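Local coordinates for protein transcriptional regulator, HTH_3 family (Vibrio cholerae, PDB 1Y9Q) that probably acts as a DNA-binding transcription regulator, with a cupin domain that binds zinc and, together with the helical part, D-methionine, at residues Ile106-Leu111 with Lys170-Asn175. Sequence-based numbering, arbitrary orientation.
Sequences IFEITL and KAVFQN. With MED (D-methionine), chain C.
Ile-109 lies side by side with Phe-173, and its CB sits over one face of the phenyl ring, offset toward the rim, in a CH-pi contact 3.9 Å from the ring centroid. A chi1 of 64° puts CG of Phe-173 between the backbone N and the carbonyl carbon. Leu-111 meets the same ring differently: its CG lies in plane at the edge, and CD1 comes within 3.7 Å of Phe-173 CE2. The strands beneath are antiparallel, joined by six backbone N-H...O bonds, and three hydrogen-bonded pairs, Phe-107 with Asn-175, Ile-109 with Phe-173 and Leu-111 with Ala-171, turn their side chains to the interior of the cupin beta-sandwich. There the ligand pocket begins. The D-methionine methyl CE lies over a face of Phe-107, 3.4 Å from its CD2, and also touches Ile-109 CD1 at 3.6 Å; Glu-128, a zinc ligand, is close to the Asn-175 side chain. On the other face of the sheet Thr-110 and Val-172 run alongside each other, with Thr-110 OG1 3.7 Å from Val-172 CG2, while the extended chain of Lys-170 crosses Thr-110 obliquely, its CE 3.9 Å from Thr-110 CG2.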
loop_
_atom_site.group_PDB
_atom_site.type_symbol
_atom_site.label_atom_id
_atom_site.label_comp_id
_atom_site.label_asym_id
_atom_site.label_seq_id
_atom_site.Cartn_x
_atom_site.Cartn_y
_atom_site.Cartn_z
ATOM N N ILE A 106 2.460 11.814 19.045
ATOM C CA ILE A 106 3.882 11.540 18.822
ATOM C C ILE A 106 4.350 10.166 19.295
ATOM O O ILE A 106 4.157 9.786 20.457
ATOM C CB ILE A 106 4.750 12.624 19.494
ATOM C CG1 ILE A 106 4.329 14.000 18.975
ATOM C CG2 ILE A 106 6.221 12.386 19.202
ATOM C CD1 ILE A 106 5.022 15.160 19.668
ATOM N N PHE A 107 4.995 9.441 18.383
ATOM C CA PHE A 107 5.479 8.098 18.669
ATOM C C PHE A 107 6.962 7.917 18.386
ATOM O O PHE A 107 7.557 8.657 17.603
ATOM C CB PHE A 107 4.752 7.077 17.798
ATOM C CG PHE A 107 3.268 7.224 17.790
ATOM C CD1 PHE A 107 2.492 6.657 18.792
ATOM C CD2 PHE A 107 2.641 7.913 16.760
ATOM C CE1 PHE A 107 1.105 6.773 18.767
ATOM C CE2 PHE A 107 1.258 8.038 16.721
ATOM C CZ PHE A 107 0.488 7.465 17.727
ATOM N N GLU A 108 7.542 6.912 19.035
ATOM C CA GLU A 108 8.930 6.538 18.801
ATOM C C GLU A 108 8.755 5.102 18.322
ATOM O O GLU A 108 8.307 4.245 19.080
ATOM C CB GLU A 108 9.758 6.583 20.089
ATOM C CG GLU A 108 11.227 6.309 19.836
ATOM C CD GLU A 108 12.114 6.713 20.994
ATOM O OE1 GLU A 108 12.154 7.917 21.330
ATOM O OE2 GLU A 108 12.776 5.822 21.565
ATOM N N ILE A 109 9.085 4.853 17.061
ATOM C CA ILE A 109 8.903 3.536 16.453
ATOM C C ILE A 109 10.195 2.763 16.214
ATOM O O ILE A 109 11.154 3.302 15.670
ATOM C CB ILE A 109 8.204 3.662 15.080
ATOM C CG1 ILE A 109 6.951 4.538 15.198
ATOM C CG2 ILE A 109 7.868 2.284 14.536
ATOM C CD1 ILE A 109 5.995 4.091 16.268
ATOM N N THR A 110 10.197 1.492 16.604
ATOM C CA THR A 110 11.358 0.629 16.403
ATOM C C THR A 110 10.997 -0.484 15.428
ATOM O O THR A 110 10.101 -1.291 15.687
ATOM C CB THR A 110 11.832 -0.012 17.720
ATOM O OG1 THR A 110 12.205 1.014 18.645
ATOM C CG2 THR A 110 13.035 -0.921 17.466
ATOM N N LEU A 111 11.690 -0.510 14.297
ATOM C CA LEU A 111 11.468 -1.519 13.277
ATOM C C LEU A 111 12.566 -2.569 13.405
ATOM O O LEU A 111 13.741 -2.229 13.559
ATOM C CB LEU A 111 11.517 -0.882 11.886
ATOM C CG LEU A 111 10.386 0.084 11.535
ATOM C CD1 LEU A 111 10.647 0.717 10.182
ATOM C CD2 LEU A 111 9.071 -0.671 11.527
ATOM N N LYS A 170 17.739 -3.136 12.040
ATOM C CA LYS A 170 16.991 -2.359 13.014
ATOM C C LYS A 170 17.050 -0.876 12.683
ATOM O O LYS A 170 18.050 -0.381 12.167
ATOM C CB LYS A 170 17.548 -2.596 14.418
ATOM C CG LYS A 170 16.929 -1.711 15.493
ATOM C CD LYS A 170 17.546 -1.978 16.859
ATOM C CE LYS A 170 16.934 -1.083 17.922
ATOM N NZ LYS A 170 17.471 -1.352 19.286
ATOM N N ALA A 171 15.959 -0.177 12.969
ATOM C CA ALA A 171 15.871 1.255 12.735
ATOM C C ALA A 171 14.861 1.807 13.721
ATOM O O ALA A 171 13.837 1.179 13.989
ATOM C CB ALA A 171 15.426 1.539 11.316
ATOM N N VAL A 172 15.170 2.971 14.278
ATOM C CA VAL A 172 14.295 3.622 15.236
ATOM C C VAL A 172 14.074 5.038 14.738
ATOM O O VAL A 172 15.019 5.699 14.304
ATOM C CB VAL A 172 14.937 3.681 16.635
ATOM C CG1 VAL A 172 13.982 4.350 17.618
ATOM C CG2 VAL A 172 15.289 2.274 17.108
ATOM N N PHE A 173 12.829 5.502 14.781
ATOM C CA PHE A 173 12.535 6.852 14.320
ATOM C C PHE A 173 11.376 7.480 15.071
ATOM O O PHE A 173 10.497 6.780 15.573
ATOM C CB PHE A 173 12.236 6.849 12.814
ATOM C CG PHE A 173 10.996 6.074 12.422
ATOM C CD1 PHE A 173 9.796 6.734 12.176
ATOM C CD2 PHE A 173 11.042 4.691 12.260
ATOM C CE1 PHE A 173 8.660 6.030 11.769
ATOM C CE2 PHE A 173 9.914 3.979 11.856
ATOM C CZ PHE A 173 8.720 4.652 11.609
ATOM N N GLN A 174 11.392 8.805 15.163
ATOM C CA GLN A 174 10.313 9.510 15.819
ATOM C C GLN A 174 9.290 9.804 14.736
ATOM O O GLN A 174 9.649 10.205 13.628
ATOM C CB GLN A 174 10.779 10.838 16.419
ATOM C CG GLN A 174 9.632 11.583 17.100
ATOM C CD GLN A 174 9.967 13.016 17.440
ATOM O OE1 GLN A 174 10.195 13.839 16.552
ATOM N NE2 GLN A 174 10.000 13.325 18.733
ATOM N N ASN A 175 8.019 9.600 15.053
ATOM C CA ASN A 175 6.961 9.865 14.094
ATOM C C ASN A 175 5.949 10.820 14.712
ATOM O O ASN A 175 5.322 10.498 15.715
ATOM C CB ASN A 175 6.287 8.546 13.691
ATOM C CG ASN A 175 5.189 8.731 12.646
ATOM O OD1 ASN A 175 5.288 9.573 11.749
ATOM N ND2 ASN A 175 4.147 7.918 12.745
HETATM N N MED C . 1.516 6.697 10.968
HETATM C CA MED C . 1.541 5.292 11.468
HETATM C C MED C . 1.280 4.300 10.327
HETATM O O MED C . 1.080 4.661 9.158
HETATM C CB MED C . 2.902 5.025 12.151
HETATM C CG MED C . 3.187 3.673 12.772
HETATM S SD MED C . 2.071 3.546 14.203
HETATM C CE MED C . 2.633 4.816 15.248
HETATM O OXT MED C . 1.259 3.094 10.569
#